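Local structure of arylmalonate decarboxylase (Bordetella bronchiseptica, 3IXM) at residues N110-L115 / P207-S212; A121-Y126 / I184-G189; V144-R149 / A178-G183; R149-T154 / V168-R173; T193-P198 / P231-L236. The protein catalyses the cofactor-free decarboxylation of 2-aryl-2-methylmalonates to 2-arylpropionates, releasing carbon dioxide. The protein carries 1 engineered substitution. All coordinates share one frame; numbering follows the deposited sequence.

Interaction 1. Residues N110-L115 / P207-S212; sequences NGLRAL and PVVSSS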
# COMPACT_ATOMS: atom_id res chain seq x y z
N ASN A 110 0.36 4.31 8.70
CA ASN A 110 -0.55 5.37 9.04
C ASN A 110 -1.97 4.86 9.22
O ASN A 110 -2.68 5.33 10.12
CB ASN A 110 -0.51 6.48 7.98
CG ASN A 110 0.69 7.41 8.14
OD1 ASN A 110 1.40 7.36 9.16
ND2 ASN A 110 0.92 8.28 7.16
N GLY A 111 -2.40 3.93 8.35
CA GLY A 111 -3.75 3.35 8.42
C GLY A 111 -3.91 2.48 9.65
O GLY A 111 -4.94 2.57 10.34
N LEU A 112 -2.92 1.64 9.92
CA LEU A 112 -2.97 0.75 11.09
C LEU A 112 -3.01 1.55 12.42
O LEU A 112 -3.77 1.22 13.34
CB LEU A 112 -1.75 -0.14 11.11
CG LEU A 112 -1.77 -1.60 10.61
CD1 LEU A 112 -3.07 -2.18 10.08
CD2 LEU A 112 -0.57 -1.86 9.74
N ARG A 113 -2.19 2.56 12.52
CA ARG A 113 -2.25 3.50 13.67
C ARG A 113 -3.57 4.24 13.84
O ARG A 113 -4.06 4.37 14.99
CB ARG A 113 -1.13 4.50 13.60
CG ARG A 113 0.19 3.84 13.67
CD ARG A 113 1.20 4.82 13.23
NE ARG A 113 2.54 4.28 13.32
CZ ARG A 113 3.57 4.77 12.65
NH1 ARG A 113 3.40 5.80 11.82
NH2 ARG A 113 4.77 4.25 12.82
N ALA A 114 -4.15 4.73 12.73
CA ALA A 114 -5.41 5.48 12.78
C ALA A 114 -6.52 4.59 13.31
O ALA A 114 -7.47 5.05 13.93
CB ALA A 114 -5.78 6.00 11.41
N LEU A 115 -6.39 3.28 13.08
CA LEU A 115 -7.41 2.34 13.54
C LEU A 115 -7.07 1.73 14.90
O LEU A 115 -7.84 0.91 15.41
CB LEU A 115 -7.64 1.22 12.50
CG LEU A 115 -8.29 1.60 11.17
CD1 LEU A 115 -8.09 0.47 10.15
CD2 LEU A 115 -9.77 1.94 11.32
N PRO A 207 -10.97 -4.12 12.32
CA PRO A 207 -10.79 -3.25 11.15
C PRO A 207 -9.72 -3.78 10.18
O PRO A 207 -8.78 -4.48 10.60
CB PRO A 207 -10.34 -1.92 11.77
CG PRO A 207 -9.55 -2.36 12.95
CD PRO A 207 -10.28 -3.58 13.50
N VAL A 208 -9.85 -3.45 8.91
CA VAL A 208 -8.93 -3.90 7.87
C VAL A 208 -8.27 -2.71 7.18
O VAL A 208 -8.96 -1.74 6.79
CB VAL A 208 -9.71 -4.74 6.82
CG1 VAL A 208 -8.84 -5.08 5.60
CG2 VAL A 208 -10.28 -5.97 7.46
N VAL A 209 -6.94 -2.79 7.02
CA VAL A 209 -6.21 -1.85 6.16
C VAL A 209 -5.80 -2.60 4.89
O VAL A 209 -5.17 -3.68 4.98
CB VAL A 209 -4.93 -1.35 6.89
CG1 VAL A 209 -4.00 -0.55 5.95
CG2 VAL A 209 -5.33 -0.49 8.13
N SER A 210 -6.17 -2.07 3.74
CA SER A 210 -5.64 -2.60 2.46
C SER A 210 -4.61 -1.66 1.89
O SER A 210 -4.87 -0.45 1.73
CB SER A 210 -6.77 -2.83 1.46
OG SER A 210 -6.28 -3.37 0.26
N SER A 211 -3.47 -2.23 1.52
CA SER A 211 -2.28 -1.46 1.21
C SER A 211 -2.40 -0.46 0.05
O SER A 211 -2.09 0.74 0.23
CB SER A 211 -1.05 -2.39 1.18
OG SER A 211 -1.14 -3.38 0.18
N SER A 212 -2.90 -0.87 -1.11
CA SER A 212 -3.02 0.06 -2.23
C SER A 212 -4.03 1.19 -1.94
O SER A 212 -3.72 2.40 -2.12
CB SER A 212 -3.38 -0.67 -3.54
OG SER A 212 -3.31 0.24 -4.62

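Interaction 2. Residues A121-Y126 / I184-G189; sequences ALATAY and ILLSCG. With SO4 (sulfate ion), chain B.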
# COMPACT_ATOMS: atom_id res chain seq x y z
N ALA A 121 -2.82 -9.23 11.82
CA ALA A 121 -2.83 -10.46 10.99
C ALA A 121 -2.59 -10.08 9.53
O ALA A 121 -3.08 -9.06 9.08
CB ALA A 121 -4.17 -11.21 11.13
N LEU A 122 -1.77 -10.85 8.81
CA LEU A 122 -1.46 -10.51 7.42
C LEU A 122 -2.23 -11.40 6.48
O LEU A 122 -2.32 -12.61 6.67
CB LEU A 122 0.05 -10.62 7.14
CG LEU A 122 0.96 -9.95 8.17
CD1 LEU A 122 2.37 -10.09 7.68
CD2 LEU A 122 0.61 -8.51 8.28
N ALA A 123 -2.80 -10.78 5.46
CA ALA A 123 -3.45 -11.50 4.37
C ALA A 123 -2.81 -10.96 3.08
O ALA A 123 -3.03 -9.83 2.73
CB ALA A 123 -4.96 -11.22 4.42
N THR A 124 -1.99 -11.75 2.41
CA THR A 124 -1.24 -11.20 1.29
C THR A 124 -1.26 -12.05 0.02
O THR A 124 -1.78 -13.17 0.00
CB THR A 124 0.24 -11.00 1.64
OG1 THR A 124 0.89 -12.26 1.53
CG2 THR A 124 0.41 -10.36 3.07
N ALA A 125 -0.72 -11.49 -1.05
CA ALA A 125 -0.48 -12.26 -2.29
C ALA A 125 1.02 -12.37 -2.55
O ALA A 125 1.45 -12.47 -3.69
CB ALA A 125 -1.13 -11.55 -3.45
N TYR A 126 1.83 -12.31 -1.49
CA TYR A 126 3.28 -12.39 -1.68
C TYR A 126 3.87 -13.80 -1.50
O TYR A 126 3.22 -14.71 -0.98
CB TYR A 126 4.01 -11.45 -0.70
CG TYR A 126 3.53 -10.00 -0.64
CD1 TYR A 126 3.43 -9.22 -1.80
CD2 TYR A 126 3.23 -9.39 0.59
CE1 TYR A 126 3.01 -7.84 -1.74
CE2 TYR A 126 2.82 -8.00 0.65
CZ TYR A 126 2.70 -7.26 -0.53
OH TYR A 126 2.33 -5.91 -0.52
N ILE A 184 -6.45 -6.41 10.58
CA ILE A 184 -5.92 -7.19 9.46
C ILE A 184 -5.29 -6.24 8.42
O ILE A 184 -5.90 -5.23 8.07
CB ILE A 184 -7.06 -8.04 8.77
CG1 ILE A 184 -7.61 -9.11 9.76
CG2 ILE A 184 -6.57 -8.69 7.45
CD1 ILE A 184 -8.87 -9.75 9.31
N LEU A 185 -4.08 -6.58 7.96
CA LEU A 185 -3.48 -5.89 6.82
C LEU A 185 -3.66 -6.78 5.60
O LEU A 185 -3.09 -7.89 5.57
CB LEU A 185 -2.00 -5.66 7.04
CG LEU A 185 -1.17 -5.09 5.89
CD1 LEU A 185 -1.76 -3.76 5.52
CD2 LEU A 185 0.32 -4.93 6.30
N LEU A 186 -4.48 -6.31 4.65
CA LEU A 186 -4.69 -6.96 3.36
C LEU A 186 -3.69 -6.31 2.39
O LEU A 186 -3.85 -5.15 2.04
CB LEU A 186 -6.14 -6.74 2.89
CG LEU A 186 -6.60 -7.36 1.54
CD1 LEU A 186 -6.33 -8.90 1.53
CD2 LEU A 186 -8.09 -7.13 1.35
N SER A 187 -2.67 -7.04 1.99
CA SER A 187 -1.67 -6.49 1.09
C SER A 187 -1.56 -7.40 -0.13
O SER A 187 -0.77 -8.35 -0.19
CB SER A 187 -0.34 -6.31 1.84
OG SER A 187 0.53 -5.44 1.11
N CYS A 188 -2.42 -7.12 -1.09
CA CYS A 188 -2.70 -8.03 -2.20
C CYS A 188 -2.41 -7.20 -3.45
O CYS A 188 -3.31 -6.77 -4.19
CB CYS A 188 -4.14 -8.56 -2.10
SG CYS A 188 -4.31 -10.14 -1.10
N GLY A 189 -1.12 -6.94 -3.65
CA GLY A 189 -0.66 -6.12 -4.78
C GLY A 189 -1.30 -6.51 -6.10
O GLY A 189 -1.22 -7.68 -6.52
S SO4 B . 2.59 -4.32 -3.69
O1 SO4 B . 1.61 -4.89 -2.74
O2 SO4 B . 3.98 -4.52 -3.27
O3 SO4 B . 2.42 -5.03 -4.96
O4 SO4 B . 2.32 -2.86 -3.81
O HOH W 1 1.16 -10.05 -5.87

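Interaction 3. Residues V144-R149 / A178-G183; sequences VPTGCR and APDSDG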
# COMPACT_ATOMS: atom_id res chain seq x y z
N VAL A 144 2.80 -5.93 16.12
CA VAL A 144 3.09 -7.32 16.32
C VAL A 144 2.46 -8.11 15.18
O VAL A 144 1.25 -8.29 15.19
CB VAL A 144 2.49 -7.84 17.68
CG1 VAL A 144 3.04 -9.21 18.00
CG2 VAL A 144 2.75 -6.83 18.82
N PRO A 145 3.26 -8.62 14.23
CA PRO A 145 2.57 -9.44 13.21
C PRO A 145 2.20 -10.79 13.80
O PRO A 145 3.08 -11.53 14.25
CB PRO A 145 3.61 -9.61 12.09
CG PRO A 145 4.87 -8.93 12.57
CD PRO A 145 4.71 -8.58 14.04
N THR A 146 0.92 -11.09 13.82
CA THR A 146 0.44 -12.28 14.55
C THR A 146 0.31 -13.56 13.70
O THR A 146 0.06 -14.65 14.23
CB THR A 146 -0.92 -11.98 15.14
OG1 THR A 146 -1.82 -11.64 14.08
CG2 THR A 146 -0.81 -10.80 16.15
N GLY A 147 0.47 -13.43 12.38
CA GLY A 147 0.39 -14.58 11.49
C GLY A 147 0.15 -14.07 10.08
O GLY A 147 -0.04 -12.88 9.89
N CYS A 148 0.15 -14.99 9.12
CA CYS A 148 -0.01 -14.59 7.71
C CYS A 148 -0.63 -15.74 6.96
O CYS A 148 -0.27 -16.91 7.17
CB CYS A 148 1.34 -14.19 7.10
SG CYS A 148 1.30 -13.60 5.33
N ARG A 149 -1.59 -15.41 6.12
CA ARG A 149 -2.12 -16.33 5.12
C ARG A 149 -2.02 -15.68 3.76
O ARG A 149 -2.30 -14.47 3.63
CB ARG A 149 -3.57 -16.63 5.42
CG ARG A 149 -4.17 -17.74 4.49
CD ARG A 149 -3.76 -19.14 4.90
NE ARG A 149 -4.60 -20.14 4.23
CZ ARG A 149 -5.53 -20.89 4.82
NH1 ARG A 149 -5.75 -20.82 6.12
NH2 ARG A 149 -6.23 -21.74 4.09
N ALA A 178 -5.07 -16.46 13.83
CA ALA A 178 -4.40 -15.52 14.74
C ALA A 178 -5.49 -14.76 15.46
O ALA A 178 -5.65 -13.56 15.24
CB ALA A 178 -3.49 -14.57 13.96
N PRO A 179 -6.29 -15.47 16.29
CA PRO A 179 -7.48 -14.82 16.84
C PRO A 179 -7.21 -13.66 17.81
O PRO A 179 -8.13 -12.92 18.14
CB PRO A 179 -8.19 -15.98 17.58
CG PRO A 179 -7.09 -16.91 17.97
CD PRO A 179 -6.16 -16.86 16.76
N ASP A 180 -5.96 -13.51 18.25
CA ASP A 180 -5.52 -12.45 19.16
C ASP A 180 -5.33 -11.09 18.45
O ASP A 180 -5.03 -10.06 19.09
CB ASP A 180 -4.20 -12.86 19.82
CG ASP A 180 -3.13 -13.33 18.79
OD1 ASP A 180 -3.42 -14.21 17.95
OD2 ASP A 180 -1.99 -12.80 18.83
N SER A 181 -5.52 -11.08 17.13
CA SER A 181 -5.20 -9.92 16.29
C SER A 181 -6.20 -8.80 16.53
O SER A 181 -7.38 -9.07 16.76
CB SER A 181 -5.24 -10.31 14.82
OG SER A 181 -4.31 -11.34 14.56
N ASP A 182 -5.68 -7.57 16.51
CA ASP A 182 -6.39 -6.29 16.62
C ASP A 182 -7.00 -5.82 15.29
O ASP A 182 -7.82 -4.90 15.26
CB ASP A 182 -5.34 -5.19 16.92
CG ASP A 182 -5.03 -5.05 18.35
OD1 ASP A 182 -5.75 -5.63 19.20
OD2 ASP A 182 -4.05 -4.35 18.65
N GLY A 183 -6.52 -6.37 14.19
CA GLY A 183 -6.85 -5.83 12.87
C GLY A 183 -6.08 -6.61 11.84
O GLY A 183 -5.19 -7.41 12.19
O HOH W 2 -1.22 -15.29 16.59

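Interaction 4. Residues R149-T154 / V168-R173; sequences RSLGIT and VDLCVR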
# COMPACT_ATOMS: atom_id res chain seq x y z
N ARG A 149 -1.59 -15.41 6.12
CA ARG A 149 -2.12 -16.33 5.12
C ARG A 149 -2.02 -15.68 3.76
O ARG A 149 -2.30 -14.47 3.63
CB ARG A 149 -3.57 -16.63 5.42
CG ARG A 149 -4.17 -17.74 4.49
CD ARG A 149 -3.76 -19.14 4.90
NE ARG A 149 -4.60 -20.14 4.23
CZ ARG A 149 -5.53 -20.89 4.82
NH1 ARG A 149 -5.75 -20.82 6.12
NH2 ARG A 149 -6.23 -21.74 4.09
N SER A 150 -1.59 -16.44 2.76
CA SER A 150 -1.35 -15.88 1.41
C SER A 150 -2.14 -16.59 0.34
O SER A 150 -2.42 -17.78 0.46
CB SER A 150 0.14 -15.94 1.06
OG SER A 150 0.85 -15.24 2.05
N LEU A 151 -2.48 -15.87 -0.73
CA LEU A 151 -3.26 -16.44 -1.85
C LEU A 151 -2.53 -17.54 -2.60
O LEU A 151 -3.16 -18.48 -3.11
CB LEU A 151 -3.62 -15.33 -2.87
CG LEU A 151 -4.76 -14.39 -2.44
CD1 LEU A 151 -4.96 -13.33 -3.54
CD2 LEU A 151 -6.02 -15.20 -2.31
N GLY A 152 -1.21 -17.39 -2.70
CA GLY A 152 -0.32 -18.42 -3.29
C GLY A 152 -0.54 -18.63 -4.78
O GLY A 152 -0.39 -19.76 -5.27
N ILE A 153 -0.87 -17.53 -5.48
CA ILE A 153 -1.12 -17.55 -6.95
C ILE A 153 -0.07 -16.75 -7.73
O ILE A 153 0.54 -15.81 -7.20
CB ILE A 153 -2.56 -16.99 -7.32
CG1 ILE A 153 -2.70 -15.52 -6.87
CG2 ILE A 153 -3.69 -17.91 -6.76
CD1 ILE A 153 -4.04 -14.86 -7.17
N THR A 154 0.13 -17.11 -9.01
CA THR A 154 0.97 -16.29 -9.92
C THR A 154 0.40 -16.34 -11.34
O THR A 154 -0.33 -17.26 -11.68
CB THR A 154 2.46 -16.78 -10.03
OG1 THR A 154 2.47 -18.19 -10.28
CG2 THR A 154 3.24 -16.50 -8.77
N VAL A 168 -12.16 -12.00 0.86
CA VAL A 168 -12.82 -12.06 2.16
C VAL A 168 -12.43 -13.36 2.88
O VAL A 168 -12.11 -13.33 4.08
CB VAL A 168 -14.38 -12.00 1.99
CG1 VAL A 168 -15.05 -12.29 3.34
CG2 VAL A 168 -14.80 -10.60 1.49
N ASP A 169 -12.50 -14.49 2.17
CA ASP A 169 -12.16 -15.77 2.75
C ASP A 169 -10.71 -15.77 3.21
O ASP A 169 -10.39 -16.30 4.30
CB ASP A 169 -12.39 -16.91 1.75
CG ASP A 169 -13.89 -17.14 1.47
OD1 ASP A 169 -14.20 -17.85 0.49
OD2 ASP A 169 -14.73 -16.59 2.23
N LEU A 170 -9.84 -15.21 2.37
CA LEU A 170 -8.44 -15.04 2.76
C LEU A 170 -8.29 -14.32 4.14
O LEU A 170 -7.52 -14.75 5.02
CB LEU A 170 -7.67 -14.29 1.66
CG LEU A 170 -6.18 -14.16 1.99
CD1 LEU A 170 -5.49 -15.53 1.76
CD2 LEU A 170 -5.60 -13.08 1.12
N CYS A 171 -9.00 -13.21 4.32
CA CYS A 171 -8.88 -12.46 5.58
C CYS A 171 -9.47 -13.24 6.77
O CYS A 171 -8.96 -13.17 7.91
CB CYS A 171 -9.55 -11.09 5.45
SG CYS A 171 -8.73 -9.96 4.32
N VAL A 172 -10.54 -13.98 6.52
CA VAL A 172 -11.17 -14.74 7.59
C VAL A 172 -10.22 -15.84 8.04
O VAL A 172 -10.04 -16.05 9.23
CB VAL A 172 -12.53 -15.32 7.14
CG1 VAL A 172 -13.07 -16.33 8.17
CG2 VAL A 172 -13.53 -14.15 6.85
N ARG A 173 -9.62 -16.53 7.08
CA ARG A 173 -8.56 -17.51 7.33
C ARG A 173 -7.42 -16.98 8.18
O ARG A 173 -6.99 -17.63 9.15
CB ARG A 173 -7.92 -17.91 6.01
CG ARG A 173 -8.31 -19.23 5.57
CD ARG A 173 -9.68 -19.22 5.14
NE ARG A 173 -10.69 -19.45 6.17
CZ ARG A 173 -11.95 -19.69 5.83
NH1 ARG A 173 -12.26 -19.75 4.53
NH2 ARG A 173 -12.89 -19.87 6.75

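Interaction 5. Residues T193-P198 / P231-L236; sequences TLDAIP and PGYGRL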
# COMPACT_ATOMS: atom_id res chain seq x y z
N THR A 193 -9.49 -4.72 -4.01
CA THR A 193 -9.78 -5.13 -2.63
C THR A 193 -10.87 -4.32 -1.92
O THR A 193 -11.33 -4.73 -0.85
CB THR A 193 -8.52 -5.04 -1.74
OG1 THR A 193 -8.14 -3.66 -1.61
CG2 THR A 193 -7.33 -5.81 -2.32
N LEU A 194 -11.29 -3.20 -2.49
CA LEU A 194 -12.16 -2.23 -1.80
C LEU A 194 -13.45 -2.83 -1.21
O LEU A 194 -13.75 -2.65 -0.02
CB LEU A 194 -12.51 -1.06 -2.73
CG LEU A 194 -11.42 -0.00 -2.89
CD1 LEU A 194 -11.93 1.16 -3.72
CD2 LEU A 194 -10.95 0.50 -1.56
N ASP A 195 -14.17 -3.55 -2.04
CA ASP A 195 -15.41 -4.21 -1.64
C ASP A 195 -15.21 -5.27 -0.57
O ASP A 195 -16.14 -5.55 0.21
CB ASP A 195 -16.04 -4.84 -2.85
CG ASP A 195 -16.80 -3.87 -3.68
OD1 ASP A 195 -16.95 -2.71 -3.25
OD2 ASP A 195 -17.29 -4.28 -4.75
N ALA A 196 -14.01 -5.87 -0.52
CA ALA A 196 -13.73 -6.88 0.52
C ALA A 196 -13.65 -6.27 1.91
O ALA A 196 -14.00 -6.93 2.87
CB ALA A 196 -12.45 -7.69 0.22
N ILE A 197 -13.17 -5.03 2.01
CA ILE A 197 -12.85 -4.38 3.28
C ILE A 197 -14.05 -4.35 4.25
O ILE A 197 -13.98 -4.86 5.37
CB ILE A 197 -12.22 -2.96 3.05
CG1 ILE A 197 -10.91 -3.05 2.23
CG2 ILE A 197 -11.97 -2.22 4.36
CD1 ILE A 197 -10.30 -1.66 1.86
N PRO A 198 -15.15 -3.71 3.82
CA PRO A 198 -16.27 -3.67 4.79
C PRO A 198 -16.97 -5.01 5.03
O PRO A 198 -17.52 -5.18 6.12
CB PRO A 198 -17.23 -2.63 4.18
CG PRO A 198 -16.92 -2.65 2.71
CD PRO A 198 -15.45 -2.96 2.59
N PRO A 231 -17.90 6.98 0.61
CA PRO A 231 -18.32 6.18 1.77
C PRO A 231 -18.60 4.70 1.45
O PRO A 231 -18.86 4.35 0.30
CB PRO A 231 -19.61 6.89 2.21
CG PRO A 231 -20.16 7.42 0.97
CD PRO A 231 -18.97 7.92 0.20
N GLY A 232 -18.55 3.85 2.47
CA GLY A 232 -18.92 2.44 2.32
C GLY A 232 -17.75 1.47 2.15
O GLY A 232 -17.97 0.30 1.84
N TYR A 233 -16.53 1.95 2.35
CA TYR A 233 -15.34 1.11 2.14
C TYR A 233 -14.53 0.86 3.39
O TYR A 233 -13.30 0.69 3.35
CB TYR A 233 -14.48 1.69 1.03
CG TYR A 233 -15.19 1.71 -0.31
CD1 TYR A 233 -15.59 2.91 -0.90
CD2 TYR A 233 -15.52 0.52 -0.96
CE1 TYR A 233 -16.26 2.92 -2.13
CE2 TYR A 233 -16.19 0.52 -2.18
CZ TYR A 233 -16.55 1.71 -2.75
OH TYR A 233 -17.22 1.69 -3.96
N GLY A 234 -15.23 0.83 4.53
CA GLY A 234 -14.66 0.33 5.76
C GLY A 234 -14.40 1.50 6.67
O GLY A 234 -14.50 2.65 6.25
N ARG A 235 -14.00 1.20 7.90
CA ARG A 235 -13.93 2.22 8.94
C ARG A 235 -12.87 3.27 8.69
O ARG A 235 -13.16 4.46 8.86
CB ARG A 235 -13.74 1.55 10.30
CG ARG A 235 -15.01 0.80 10.73
CD ARG A 235 -14.74 -0.62 11.21
NE ARG A 235 -13.94 -0.64 12.42
CZ ARG A 235 -13.88 -1.66 13.27
NH1 ARG A 235 -14.61 -2.76 13.06
NH2 ARG A 235 -13.10 -1.56 14.35
N LEU A 236 -11.67 2.84 8.27
CA LEU A 236 -10.58 3.78 7.98
C LEU A 236 -11.04 4.85 7.02
O LEU A 236 -10.86 6.03 7.27
CB LEU A 236 -9.33 3.07 7.41
CG LEU A 236 -8.13 3.94 6.99
CD1 LEU A 236 -7.66 4.85 8.15
CD2 LEU A 236 -6.97 3.10 6.43

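Interaction 1. Residues N110-L115 / P207-S212
Leu115, just past the end of helix 104-114, lies along Pro207, just before strand 208-210, an outermost strand of a four-stranded parallel sheet in an alpha/beta fold. Followed outward, its CB comes within 4.1 Å of Pro207 CG. Leu115 CG then lies 4.1 Å from Pro207 CB, and side chain and ring run past each other in opposite senses. With CG anti to the carbonyl carbon (chi1 -68°), the side chain is carried out toward the strand, where it forks: CD2 stays over Pro207 CB at 3.9 Å, while CD1 touches the same CB at 3.7 Å and reaches Val209 CG2 at 3.6 Å.

Val209 points toward the helix and is the other half of the contact, its CG2 meeting the helix backbone at Gly111 C, 3.6 Å away. No hydrogen bond links the segments; the join is hydrocarbon packing. Within the sheet, backbone bonds tie Val209 to Ile184 and Leu186 of the adjacent strand. Helix 235-238 also touches Leu115, through Arg235 and Leu236. Leu112 appears strained as modelled: its chi2 is eclipsed at 0°, and its CD1 presses unusually close to Val209 CG2, at 3.4 Å.

Interaction 2. Residues A121-Y126 / I184-G189
Two very short polar contacts converge on one phenol: Tyr126 OH lies 2.5 Å from Ser187 OG and 2.5 Å from O1 of a sulfate ion, values short enough to deserve caution in detail. The hydroxyl donates to the sulfate, and Ser187 OG is bonded in addition to Ser211 OG, forming a polar chain. In Tyr126, chi1 of -51° sets CG beside the backbone N, which lets the ring fold back across the end of strand 183-187. Ser187 O sits 3.6 Å above one ring face, offset toward the rim, whereas sulfate O1 lies at the edge, in the ring plane. Behind Tyr126, its backbone N is held by Thr124 OG1 in an ST turn; that oxygen is also bonded to Asn131.

The two strands leading to this site are parallel, crossing at only 17°, with alternating bonds: Leu185 N to Ala121 O, then Ala123 N to Leu185 O, both 2.9 Å. The last rung, Ala125 N to Ser187 O, stretches to 3.3 Å as the strands end. The sulfate, also held by Thr75 N and Ser76 N, thus marks an anion site at the C-terminal ends of parallel strands, consistent with the active-site cleft of the aspartate/glutamate racemase superfamily.

Interaction 3. Residues V144-R149 / A178-G183
Ser181 OG is gripped from two sides: it bonds to Thr146 OG1 across the contact at 2.6 Å and donates to Ala178 O within its own loop at 2.7 Å. That carbonyl oxygen is itself doubly used, because Ser181 N also donates to Ala178 O, at 3.1 Å, closing a type I turn from Ala178 to Ser181. The serine hydroxyl therefore reaches the strand and locks the turn at once, with OG tilted 18° from the carbonyl plane of Ala178.

Thr146 presents both branches to the turn. Its OG1 stands between backbone N and carbonyl carbon (chi1 59°), which turns the oxygen toward Ser181 and brings it 3.4 Å from Ala178 CB; a weak bond from OG1 to Val120 O links it to the neighbouring strand as well. The methyl CG2 meets the carboxylate of Asp180, 3.5 Å from OD2.

In the fold, this is the return of a beta-alpha-beta crossover, between its helix and its second strand. The chain leaves outermost strand 144-150, passes through helix 164-177 and this turn, and enters strand 183-187, with strand 119-124 lying between the two in the sheet. Asp180 ties the turn to that middle strand through a salt bridge from OD2 to Arg119. Its other oxygen, OD1, reaches strand 144-150 through a water that donates to it at 2.8 Å and also to Thr146 O at 2.8 Å.

Interaction 4. Residues R149-T154 / V168-R173
Arg149 lays its guanidinium against the aliphatic base of Arg173, where helix 164-177 packs on outermost strand 144-150 within a beta-alpha-beta unit. Arg173 CG stands 3.0 Å above one face of the Arg149 guanidinium, offset toward the rim, and the nearest pair, Arg149 NH1 to Arg173 CG, measures 3.1 Å. That value is short, and since both side chains also touch a crystal neighbour, its exact size deserves caution.

The two arginines lie side by side and point the same way, their guanidinium planes 34° apart. The like-charged atoms stay separated, with Arg149 NH1 5.1 Å from Arg173 NE. Arg173 bends at chi2 and chi3, leading its tip away from the strand to a salt bridge with Glu176, which probably offsets part of the mutual repulsion.

Beneath the charged rim, the contact turns apolar around Leu170. Its CG is anti to the backbone N (chi1 -177°), carrying the two methyls out from the helix to the strand. One methyl, CD1, bridges the side chain and backbone of the strand: it lies 3.8 Å from Arg149 CG and equally 3.8 Å from Ser150 C. On the inner side, Leu170 also packs against Ala123 and Cys188. The remaining methyl meets a leucine whose side chain crosses its own at about a right angle, with Leu170 CD2 3.9 Å from Leu151 CG.

Interaction 5. Residues T193-P198 / P231-L236
The Tyr233 ring meets segment 193-198 with its edge, and neither face stacks on a group of that segment. Asp195 OD1 lies in the plane of the ring, 3.5 Å from Tyr233 CE2, and the carboxylate is nearly coplanar with the ring, the two planes being 14° apart. Next along the same edge, Leu194 O approaches Tyr233 CD2 at 3.8 Å, while Leu194 CB adds an apolar touch to that CD2, also at 3.8 Å. Arg26 and Leu27 pack on the tyrosine as well, so the side chain is wedged between that loop and Leu194-Asp195, which lead into helix 196-204. A chi1 of -63° points the ring away from the tyrosine's own carbonyl carbon, which turns the ring edge toward Leu194 and Asp195.

The backbone around Tyr233 fits closely against Ile197 and Pro198. Pro198 CG presses on Gly232 O at 3.2 Å, and the CG2 branch of Ile197 reaches Tyr233 O at 3.4 Å. Gly234, at the N-cap position of helix 235-238, brings its CA within 4.0 Å of Ile197 CG2 and within 4.4 Å of Pro198 CA. The join thus sets the loop leading into the chain's last helix against helix 196-204, and Arg235 N continues it by bonding to Glu201.

No hydrogen bond crosses between the segments. Carbons face oxygens in most of the close pairs, so the union rests on shape and on weak electrostatics: the C-H edge of the ring, with its partial positive charge, probably suits the carboxylate of Asp195.

Interactions 1 and 2 are buried and are joined by the pairing of strands 208-210 and 183-187, but interaction 1 is purely apolar, whereas interaction 2 combines backbone rungs with a polar anion site. Interactions 3 and 4 share Arg149 and strand 144-150, the opposite outermost strand: interaction 3 is partly buried and built on hydroxyls and water, while interaction 4 is a surface contact in which one arginine lies on the aliphatic part of another, with leucines beneath. Strand 119-124 connects interaction 2 to both. Interaction 5, partly buried, lies about 15 Å from interaction 2, centre to centre, and engages the loop before the C-terminal helix rather than a sheet strand; it meets interaction 1 through Ser210 and Thr193.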